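Local structure of aldehyde dehydrogenase 12 (Zea mays, 6D97) at residues 316-320 with 492-496; 309-313 with 343-349; 323-327 with 363-367. The protein probably catalyses the NAD-dependent oxidation of L-glutamate gamma-semialdehyde to glutamate, the last step of proline catabolism in plants. One frame throughout, in Å; residues are numbered along the deposited sequence.

Following the chain from its N terminus, helix 309-321 opens two contacts: contact 2 at 309-313 and contact 1 at 316-320. Contact 3 opens just after the helix, at 323-327. Contact 2 is the first to close, at 343-349, around a loop that holds strand 331-337; contact 3 closes at 363-367 and contact 1 last, at 492-496. Contact 2 therefore crosses both others, while contact 3 nests inside contact 1. Contact 1 touches both neighbours, through Cys316 on Met349 and Thr495 on Lys327; contacts 2 and 3 do not touch. Together they tie helix 309-321 to helix 345-354 and to the loop after strand 485-488, and join the loop before strand 331-337 to the one after helix 345-354.

Contact 1 (316-320 with 492-496); sequences CDQDA and ARTTG
Gln318 and Thr495 meet through a water, which donates to the carbonyl Gln318 O and to Thr495 OG1, at 2.6 Å from each. This is where helix 309-321, packed on the seven-stranded sheet of the aldehyde dehydrogenase fold, faces the loop that follows strand 485-488. The Gln318 side chain serves a different purpose, its NE2 donating to Thr547 OG1 of the second subunit. One residue on, Asp319 carries the contact. Its CG lies anti to the carbonyl carbon (chi1 -81°), which swings the carboxylate against two consecutive loop residues. Asp319 OD2 accepts from Thr494 N at 3.0 Å, and also forms a salt bridge with Lys300. Asp319 OD1 takes two donors: Thr495 N at 3.2 Å, and the hydroxyl Thr495 OG1, 2.7 Å away and nearly in line with the C-O bond. The two amides come from well above the carboxylate plane, 55° out of it for Thr494 N and 58° for Thr495 N. Cut back to alanine, this position would probably leave both amides and the Thr495 hydroxyl without this acceptor, and Lys300 without this salt bridge. Thr494 OG1 donates elsewhere, to Ser329 O, yet it still rests 3.4 Å from Asp319 CB.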
loop_
_atom_site.group_PDB
_atom_site.type_symbol
_atom_site.label_atom_id
_atom_site.label_comp_id
_atom_site.label_asym_id
_atom_site.label_seq_id
_atom_site.Cartn_x
_atom_site.Cartn_y
_atom_site.Cartn_z
ATOM N N CYS A 316 10.517 29.507 -17.788
ATOM C CA CYS A 316 10.962 30.543 -16.862
ATOM C C CYS A 316 9.996 31.722 -16.849
ATOM O O CYS A 316 9.668 32.253 -15.782
ATOM C CB CYS A 316 12.372 31.005 -17.230
ATOM S SG CYS A 316 13.716 29.959 -16.614
ATOM N N ASP A 317 9.521 32.139 -18.024
ATOM C CA ASP A 317 8.590 33.261 -18.081
ATOM C C ASP A 317 7.245 32.899 -17.465
ATOM O O ASP A 317 6.650 33.705 -16.740
ATOM C CB ASP A 317 8.409 33.722 -19.527
ATOM C CG ASP A 317 7.348 34.801 -19.665
ATOM O OD1 ASP A 317 7.637 35.964 -19.307
ATOM O OD2 ASP A 317 6.225 34.482 -20.117
ATOM N N GLN A 318 6.744 31.695 -17.748
ATOM C CA GLN A 318 5.466 31.286 -17.179
ATOM C C GLN A 318 5.583 31.062 -15.679
ATOM O O GLN A 318 4.682 31.435 -14.919
ATOM C CB GLN A 318 4.955 30.023 -17.874
ATOM C CG GLN A 318 4.544 30.245 -19.320
ATOM C CD GLN A 318 3.274 31.070 -19.454
ATOM O OE1 GLN A 318 3.159 31.912 -20.344
ATOM N NE2 GLN A 318 2.313 30.827 -18.574
ATOM N N ASP A 319 6.690 30.463 -15.234
ATOM C CA ASP A 319 6.867 30.208 -13.808
ATOM C C ASP A 319 6.927 31.511 -13.027
ATOM O O ASP A 319 6.304 31.644 -11.969
ATOM C CB ASP A 319 8.131 29.387 -13.564
ATOM C CG ASP A 319 7.920 27.909 -13.800
ATOM O OD1 ASP A 319 6.758 27.453 -13.753
ATOM O OD2 ASP A 319 8.926 27.206 -14.025
ATOM N N ALA A 320 7.667 32.492 -13.541
ATOM C CA ALA A 320 7.891 33.714 -12.782
ATOM C C ALA A 320 6.727 34.689 -12.889
ATOM O O ALA A 320 6.465 35.435 -11.938
ATOM C CB ALA A 320 9.183 34.389 -13.243
ATOM N N ALA A 492 11.683 20.846 -16.327
ATOM C CA ALA A 492 11.260 21.131 -14.963
ATOM C C ALA A 492 10.717 22.550 -14.844
ATOM O O ALA A 492 11.207 23.483 -15.487
ATOM C CB ALA A 492 12.425 20.931 -13.989
ATOM N N ARG A 493 9.695 22.697 -14.007
ATOM C CA ARG A 493 9.026 23.961 -13.746
ATOM C C ARG A 493 8.862 24.122 -12.241
ATOM O O ARG A 493 9.120 23.198 -11.468
ATOM C CB ARG A 493 7.660 24.007 -14.444
ATOM C CG ARG A 493 6.700 22.909 -13.979
ATOM C CD ARG A 493 5.540 22.714 -14.942
ATOM N NE ARG A 493 4.401 22.086 -14.280
ATOM C CZ ARG A 493 4.210 20.774 -14.192
ATOM N NH1 ARG A 493 5.083 19.936 -14.734
ATOM N NH2 ARG A 493 3.142 20.302 -13.561
ATOM N N THR A 494 8.433 25.310 -11.814
ATOM C CA THR A 494 8.090 25.507 -10.413
ATOM C C THR A 494 6.590 25.580 -10.168
ATOM O O THR A 494 6.153 25.325 -9.040
ATOM C CB THR A 494 8.742 26.783 -9.858
ATOM O OG1 THR A 494 8.138 27.936 -10.456
ATOM C CG2 THR A 494 10.231 26.788 -10.144
ATOM N N THR A 495 5.797 25.901 -11.185
ATOM C CA THR A 495 4.369 26.138 -11.026
ATOM C C THR A 495 3.549 25.065 -11.732
ATOM O O THR A 495 4.058 24.268 -12.523
ATOM C CB THR A 495 3.987 27.519 -11.569
ATOM O OG1 THR A 495 4.144 27.535 -12.993
ATOM C CG2 THR A 495 4.875 28.583 -10.970
ATOM N N GLY A 496 2.256 25.061 -11.428
ATOM C CA GLY A 496 1.312 24.241 -12.163
ATOM C C GLY A 496 1.205 22.809 -11.695
ATOM O O GLY A 496 1.102 21.899 -12.526
HETATM O O HOH W 1 3.075 29.685 -13.862
#

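Contact 2 (309-313 with 343-349); sequences VDYVA and SGLLEKM
Ala313 and Leu345 form the close-packed heart of this contact, with Leu345 CD1 only 3.6 Å from Ala313 CA and 3.7 Å from Ala313 CB. Leu345 CG stands anti to its own backbone N (chi1 170°), which sends CD1 in under helix 309-321, where Val312 CG1 also meets it at 4.0 Å. Beside it, Ala313 CB touches Lys348 CB at 3.8 Å where the axes of the two helical segments approach to 9.2 Å. At the start Val309 packs on the turn before the second helix, Val309 CG1 lying 3.7 Å from Ser343 O. There the second helix begins, with Gly344 as N-cap and Ser343 OG taking the N-H of Leu345 in an ST turn while also bonded to Trp340 O. The other side is exposed and polar: Asp310 points its CB away from the partner helix, but its OD1 meets Lys348 NZ in a 2.7 Å salt bridge, on the syn side of the carboxylate. The lysine crosses Val309 at about a right angle and bends at its last torsion. The two segments cross at -48°, and their helices both pack against strand 331-337 in the layered alpha/beta architecture of the aldehyde dehydrogenase fold.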
loop_
_atom_site.group_PDB
_atom_site.type_symbol
_atom_site.label_atom_id
_atom_site.label_comp_id
_atom_site.label_asym_id
_atom_site.label_seq_id
_atom_site.Cartn_x
_atom_site.Cartn_y
_atom_site.Cartn_z
ATOM N N VAL A 309 16.868 25.674 -25.171
ATOM C CA VAL A 309 16.911 27.013 -24.586
ATOM C C VAL A 309 15.565 27.713 -24.728
ATOM O O VAL A 309 15.100 28.389 -23.803
ATOM C CB VAL A 309 18.045 27.836 -25.223
ATOM C CG1 VAL A 309 18.116 29.215 -24.589
ATOM C CG2 VAL A 309 19.375 27.106 -25.089
ATOM N N ASP A 310 14.920 27.566 -25.888
ATOM C CA ASP A 310 13.611 28.179 -26.091
ATOM C C ASP A 310 12.589 27.635 -25.102
ATOM O O ASP A 310 11.859 28.401 -24.461
ATOM C CB ASP A 310 13.142 27.951 -27.527
ATOM C CG ASP A 310 13.926 28.762 -28.534
ATOM O OD1 ASP A 310 14.078 29.983 -28.329
ATOM O OD2 ASP A 310 14.393 28.178 -29.531
ATOM N N TYR A 311 12.526 26.308 -24.962
ATOM C CA TYR A 311 11.571 25.708 -24.037
ATOM C C TYR A 311 11.838 26.149 -22.604
ATOM O O TYR A 311 10.904 26.483 -21.865
ATOM C CB TYR A 311 11.615 24.183 -24.137
ATOM C CG TYR A 311 10.497 23.502 -23.373
ATOM C CD1 TYR A 311 10.604 23.262 -22.006
ATOM C CD2 TYR A 311 9.332 23.106 -24.017
ATOM C CE1 TYR A 311 9.581 22.647 -21.307
ATOM C CE2 TYR A 311 8.306 22.490 -23.327
ATOM C CZ TYR A 311 8.435 22.264 -21.973
ATOM O OH TYR A 311 7.415 21.651 -21.283
ATOM N N VAL A 312 13.108 26.141 -22.190
ATOM C CA VAL A 312 13.457 26.526 -20.825
ATOM C C VAL A 312 13.098 27.985 -20.573
ATOM O O VAL A 312 12.610 28.342 -19.493
ATOM C CB VAL A 312 14.949 26.253 -20.558
ATOM C CG1 VAL A 312 15.360 26.800 -19.199
ATOM C CG2 VAL A 312 15.229 24.762 -20.644
ATOM N N ALA A 313 13.325 28.850 -21.563
ATOM C CA ALA A 313 12.994 30.261 -21.396
ATOM C C ALA A 313 11.494 30.451 -21.215
ATOM O O ALA A 313 11.054 31.215 -20.350
ATOM C CB ALA A 313 13.505 31.068 -22.590
ATOM N N SER A 343 23.844 31.292 -23.734
ATOM C CA SER A 343 22.817 30.538 -24.439
ATOM C C SER A 343 21.778 31.424 -25.113
ATOM O O SER A 343 21.049 30.941 -25.986
ATOM C CB SER A 343 22.114 29.589 -23.465
ATOM O OG SER A 343 21.446 30.310 -22.443
ATOM N N GLY A 344 21.698 32.698 -24.740
ATOM C CA GLY A 344 20.594 33.539 -25.146
ATOM C C GLY A 344 19.359 33.418 -24.280
ATOM O O GLY A 344 18.316 33.978 -24.636
ATOM N N LEU A 345 19.449 32.706 -23.154
ATOM C CA LEU A 345 18.281 32.477 -22.308
ATOM C C LEU A 345 17.737 33.783 -21.742
ATOM O O LEU A 345 16.541 34.069 -21.855
ATOM C CB LEU A 345 18.638 31.520 -21.170
ATOM C CG LEU A 345 17.561 31.417 -20.091
ATOM C CD1 LEU A 345 16.469 30.459 -20.528
ATOM C CD2 LEU A 345 18.156 31.004 -18.763
ATOM N N LEU A 346 18.604 34.581 -21.109
ATOM C CA LEU A 346 18.157 35.831 -20.501
ATOM C C LEU A 346 17.564 36.771 -21.542
ATOM O O LEU A 346 16.585 37.475 -21.270
ATOM C CB LEU A 346 19.317 36.508 -19.769
ATOM C CG LEU A 346 19.691 35.956 -18.392
ATOM C CD1 LEU A 346 20.887 36.710 -17.821
ATOM C CD2 LEU A 346 18.495 36.032 -17.448
ATOM N N GLU A 347 18.147 36.791 -22.743
ATOM C CA GLU A 347 17.601 37.609 -23.823
ATOM C C GLU A 347 16.193 37.162 -24.190
ATOM O O GLU A 347 15.302 37.996 -24.392
ATOM C CB GLU A 347 18.522 37.554 -25.044
ATOM C CG GLU A 347 19.839 38.305 -24.876
ATOM C CD GLU A 347 20.809 37.601 -23.938
ATOM O OE1 GLU A 347 20.592 36.404 -23.647
ATOM O OE2 GLU A 347 21.784 38.246 -23.490
ATOM N N LYS A 348 15.968 35.845 -24.267
ATOM C CA LYS A 348 14.628 35.339 -24.548
ATOM C C LYS A 348 13.680 35.613 -23.387
ATOM O O LYS A 348 12.499 35.906 -23.604
ATOM C CB LYS A 348 14.677 33.844 -24.858
ATOM C CG LYS A 348 15.488 33.493 -26.092
ATOM C CD LYS A 348 15.802 32.003 -26.137
ATOM C CE LYS A 348 16.686 31.651 -27.323
ATOM N NZ LYS A 348 15.991 31.855 -28.627
ATOM N N MET A 349 14.178 35.526 -22.148
ATOM C CA MET A 349 13.341 35.836 -20.992
ATOM C C MET A 349 12.903 37.293 -21.006
ATOM O O MET A 349 11.763 37.614 -20.644
ATOM C CB MET A 349 14.089 35.515 -19.697
ATOM C CG MET A 349 14.035 34.049 -19.298
ATOM S SD MET A 349 15.211 33.615 -18.000
ATOM C CE MET A 349 14.633 34.638 -16.650
#

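Contact 3 (323-327 with 363-367); sequences CSGQK and IGPVL
Gln326 turns its CG anti to the carbonyl carbon (chi1 -64°) and then runs straight out (chi2 172°), a reach that carries its amide across to the backbone of Pro365 and Leu367. At the end of that extended chain Gln326 OE1 accepts from Leu367 N at 2.8 Å, the donor tilted somewhat from the carbonyl plane, while Gln326 NE2 gives a weak bond to Pro365 O at 3.0 Å. The same NE2 reaches back to Cys323 O at 3.1 Å, a nearly straight bond (167°) lying in the amide plane. Cys323 O also accepts from Gln326 N, and the two donors come to it from opposite faces. The amide thus has partners on both its oxygen and its nitrogen, which fixes which way round it sits. Gln326 is the centre of an inverse gamma turn, and 325-327 carries the Gly-Gln-Lys that leads into the cysteine of the aldehyde dehydrogenase signature pattern. Its carbonyl, Gln326 O, is held by Asn199, its side chain packs on Phe198 of the NAD pocket, and Leu367 touches the same phenylalanine. Earlier in both segments, Ser324 OG, beside its own backbone N, receives a weak bond from Gly364 N at 2.9 Å. Ile363 curls back over that serine, bringing its CD1 to 3.8 Å from Ser324 OG and 4.0 Å from Ser324 CB.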
loop_
_atom_site.group_PDB
_atom_site.type_symbol
_atom_site.label_atom_id
_atom_site.label_comp_id
_atom_site.label_asym_id
_atom_site.label_seq_id
_atom_site.Cartn_x
_atom_site.Cartn_y
_atom_site.Cartn_z
ATOM N N CYS A 323 -0.002 34.931 -13.890
ATOM C CA CYS A 323 -0.754 35.544 -12.798
ATOM C C CYS A 323 0.022 36.674 -12.133
ATOM O O CYS A 323 -0.224 36.984 -10.964
ATOM C CB CYS A 323 -1.164 34.508 -11.743
ATOM S SG CYS A 323 -2.027 33.066 -12.414
ATOM N N SER A 324 0.964 37.284 -12.857
ATOM C CA SER A 324 1.852 38.311 -12.305
ATOM C C SER A 324 2.576 37.800 -11.063
ATOM O O SER A 324 2.726 38.509 -10.067
ATOM C CB SER A 324 1.083 39.599 -12.003
ATOM O OG SER A 324 0.172 39.903 -13.043
ATOM N N GLY A 325 3.005 36.540 -11.116
ATOM C CA GLY A 325 3.757 35.928 -10.040
ATOM C C GLY A 325 2.961 35.583 -8.803
ATOM O O GLY A 325 3.549 35.110 -7.822
ATOM N N GLN A 326 1.645 35.788 -8.812
ATOM C CA GLN A 326 0.825 35.556 -7.625
ATOM C C GLN A 326 0.441 34.078 -7.508
ATOM O O GLN A 326 -0.728 33.695 -7.502
ATOM C CB GLN A 326 -0.398 36.461 -7.654
ATOM C CG GLN A 326 -0.042 37.940 -7.589
ATOM C CD GLN A 326 -1.235 38.835 -7.809
ATOM O OE1 GLN A 326 -1.737 39.460 -6.874
ATOM N NE2 GLN A 326 -1.704 38.898 -9.052
ATOM N N LYS A 327 1.474 33.243 -7.412
ATOM C CA LYS A 327 1.341 31.826 -7.108
ATOM C C LYS A 327 2.283 31.490 -5.963
ATOM O O LYS A 327 3.429 31.950 -5.948
ATOM C CB LYS A 327 1.673 30.957 -8.327
ATOM C CG LYS A 327 0.814 31.236 -9.549
ATOM C CD LYS A 327 1.186 30.314 -10.700
ATOM C CE LYS A 327 0.051 30.203 -11.704
ATOM N NZ LYS A 327 0.439 29.414 -12.896
ATOM N N ILE A 363 -0.119 40.309 -17.640
ATOM C CA ILE A 363 0.383 41.057 -16.495
ATOM C C ILE A 363 -0.823 41.797 -15.934
ATOM O O ILE A 363 -1.771 42.100 -16.663
ATOM C CB ILE A 363 1.526 42.034 -16.859
ATOM C CG1 ILE A 363 2.226 42.558 -15.598
ATOM C CG2 ILE A 363 0.997 43.204 -17.671
ATOM C CD1 ILE A 363 3.032 41.521 -14.861
ATOM N N GLY A 364 -0.813 42.063 -14.631
ATOM C CA GLY A 364 -1.959 42.713 -14.042
ATOM C C GLY A 364 -1.825 43.132 -12.594
ATOM O O GLY A 364 -0.733 43.171 -12.019
ATOM N N PRO A 365 -2.966 43.465 -11.984
ATOM C CA PRO A 365 -2.965 43.930 -10.591
ATOM C C PRO A 365 -2.326 42.913 -9.656
ATOM O O PRO A 365 -2.430 41.699 -9.852
ATOM C CB PRO A 365 -4.455 44.117 -10.277
ATOM C CG PRO A 365 -5.120 44.236 -11.608
ATOM C CD PRO A 365 -4.325 43.388 -12.543
ATOM N N VAL A 366 -1.642 43.433 -8.640
ATOM C CA VAL A 366 -0.962 42.632 -7.627
ATOM C C VAL A 366 -1.656 42.941 -6.309
ATOM O O VAL A 366 -1.462 44.017 -5.728
ATOM C CB VAL A 366 0.537 42.933 -7.558
ATOM C CG1 VAL A 366 1.189 42.072 -6.504
ATOM C CG2 VAL A 366 1.176 42.707 -8.918
ATOM N N LEU A 367 -2.463 41.995 -5.828
ATOM C CA LEU A 367 -3.465 42.319 -4.821
ATOM C C LEU A 367 -2.887 42.498 -3.422
ATOM O O LEU A 367 -3.571 43.053 -2.557
ATOM C CB LEU A 367 -4.553 41.240 -4.800
ATOM C CG LEU A 367 -5.387 41.053 -6.071
ATOM C CD1 LEU A 367 -6.720 40.383 -5.761
ATOM C CD2 LEU A 367 -5.600 42.380 -6.780
#